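Side-chain contact in secreted protein ESXB (Bacillus anthracis, PDB 4J10), which is a small WXG100-family protein, probably exported by an ESX-type (type VII) secretion system, with its precise function unknown: residues E73-S76 with T77-R81. Sequence-based numbering, arbitrary orientation.
Sequences EGIS and TDLKR
Ile75 and Leu79 lie side by side one helical turn apart, both pointing the same way. Their side chains meet through Ile75 CG2 and Leu79 CD1, 3.8 Å apart. The Ile75 methyl gets there because CG2 is anti to the backbone N, with CG1 beside that N (chi1 -69°). Leu79 CG also lies 3.3 Å from Ile75 O, the oxygen that accepts the Leu79 N-H. Backbone hydrogen bonds of the i to i+4 kind join the two turns. Thr77 N donates to Glu73 O at 2.9 Å, and Lys80 N donates to Ser76 O at 3.0 Å. Asp78 N and Leu79 N reach Gly74 O and Ile75 O in the same way.

Both turns belong to helix 48-90, the second arm of the helical hairpin characteristic of WXG100 proteins. On helix 11-41, Ile75 touches Phe21 and Leu79 touches Leu14 and Ile17, while Leu79 also packs on Phe54 of the second subunit.

Polar side chains reach helix 11-41 too: Ser76 OG hydrogen-bonds to Ala18 O, and Lys80 NZ forms salt bridges with Glu15 and, on its own helix, Asp84. In one of its two modelled conformers, Arg81 NH2 makes a salt bridge to Asp78 OD1 at 3.1 Å. The oxygen lies in the guanidinium plane, but the nitrogen approaches from above the carboxylate plane, 47° out of it. In that conformer the pairing probably offsets part of the negative charge where Asp78 OD2 comes close to Glu57 of the second subunit.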
loop_
_atom_site.group_PDB
_atom_site.type_symbol
_atom_site.label_atom_id
_atom_site.label_comp_id
_atom_site.label_asym_id
_atom_site.label_seq_id
_atom_site.Cartn_x
_atom_site.Cartn_y
_atom_site.Cartn_z
ATOM N N GLU A 73 -8.546 -3.193 -5.727
ATOM C CA GLU A 73 -9.813 -2.857 -6.362
ATOM C C GLU A 73 -10.510 -4.094 -6.908
ATOM O O GLU A 73 -11.726 -4.192 -6.841
ATOM C CB GLU A 73 -9.596 -1.800 -7.448
ATOM C CG GLU A 73 -9.213 -0.440 -6.874
ATOM C CD GLU A 73 -8.663 0.466 -7.923
ATOM O OE1 GLU A 73 -7.749 0.018 -8.645
ATOM O OE2 GLU A 73 -9.137 1.616 -8.043
ATOM N N GLY A 74 -9.732 -5.043 -7.418
ATOM C CA GLY A 74 -10.277 -6.303 -7.902
ATOM C C GLY A 74 -10.918 -7.111 -6.793
ATOM O O GLY A 74 -11.988 -7.708 -6.982
ATOM N N ILE A 75 -10.272 -7.143 -5.633
ATOM C CA ILE A 75 -10.825 -7.830 -4.478
ATOM C C ILE A 75 -12.134 -7.175 -4.065
ATOM O O ILE A 75 -13.122 -7.856 -3.790
ATOM C CB ILE A 75 -9.819 -7.850 -3.311
ATOM C CG1 ILE A 75 -8.642 -8.759 -3.687
ATOM C CG2 ILE A 75 -10.503 -8.320 -2.025
ATOM C CD1 ILE A 75 -7.451 -8.639 -2.740
ATOM N N SER A 76 -12.146 -5.849 -4.028
ATOM C CA SER A 76 -13.358 -5.104 -3.692
ATOM C C SER A 76 -14.497 -5.454 -4.648
ATOM O O SER A 76 -15.617 -5.763 -4.219
ATOM C CB SER A 76 -13.075 -3.601 -3.732
ATOM O OG SER A 76 -14.217 -2.848 -3.364
ATOM N N THR A 77 -14.221 -5.424 -5.950
ATOM C CA THR A 77 -15.220 -5.785 -6.950
ATOM C C THR A 77 -15.722 -7.217 -6.778
ATOM O O THR A 77 -16.928 -7.488 -6.876
ATOM C CB THR A 77 -14.643 -5.609 -8.360
ATOM O OG1 THR A 77 -14.405 -4.218 -8.596
ATOM C CG2 THR A 77 -15.606 -6.127 -9.415
ATOM N N ASP A 78 -14.806 -8.140 -6.509
ATOM C CA ASP A 78 -15.203 -9.542 -6.374
ATOM C C ASP A 78 -16.099 -9.761 -5.150
ATOM O O ASP A 78 -17.067 -10.528 -5.214
ATOM C CB ASP A 78 -13.975 -10.462 -6.312
ATOM C CG ASP A 78 -13.267 -10.580 -7.650
ATOM O OD1 ASP A 78 -13.846 -10.166 -8.674
ATOM O OD2 ASP A 78 -12.128 -11.092 -7.678
ATOM N N LEU A 79 -15.777 -9.087 -4.046
ATOM C CA LEU A 79 -16.605 -9.161 -2.843
ATOM C C LEU A 79 -17.997 -8.582 -3.103
ATOM O O LEU A 79 -19.006 -9.155 -2.693
ATOM C CB LEU A 79 -15.918 -8.434 -1.688
ATOM C CG LEU A 79 -14.663 -9.123 -1.150
ATOM C CD1 LEU A 79 -13.862 -8.136 -0.320
ATOM C CD2 LEU A 79 -15.012 -10.369 -0.334
ATOM N N LYS A 80 -18.055 -7.451 -3.795
ATOM C CA LYS A 80 -19.332 -6.828 -4.117
ATOM C C LYS A 80 -20.175 -7.713 -5.046
ATOM O O LYS A 80 -21.394 -7.805 -4.896
ATOM C CB LYS A 80 -19.092 -5.435 -4.712
ATOM C CG LYS A 80 -20.320 -4.720 -5.236
ATOM C CD LYS A 80 -21.359 -4.465 -4.147
ATOM C CE LYS A 80 -22.461 -3.564 -4.681
ATOM N NZ LYS A 80 -23.703 -3.617 -3.859
ATOM N N ARG A 81 -19.525 -8.378 -5.995
ATOM C CA ARG A 81 -20.229 -9.284 -6.896
ATOM C C ARG A 81 -20.887 -10.438 -6.138
ATOM O O ARG A 81 -22.015 -10.825 -6.438
ATOM C CB ARG A 81 -19.275 -9.816 -7.965
ATOM C CG ARG A 81 -19.898 -10.787 -8.934
ATOM C CD ARG A 81 -19.198 -10.723 -10.282
ATOM N NE ARG A 81 -17.743 -10.816 -10.170
ATOM C CZ ARG A 81 -16.970 -11.517 -10.995
ATOM N NH1 ARG A 81 -17.509 -12.196 -11.998
ATOM N NH2 ARG A 81 -15.657 -11.544 -10.814
#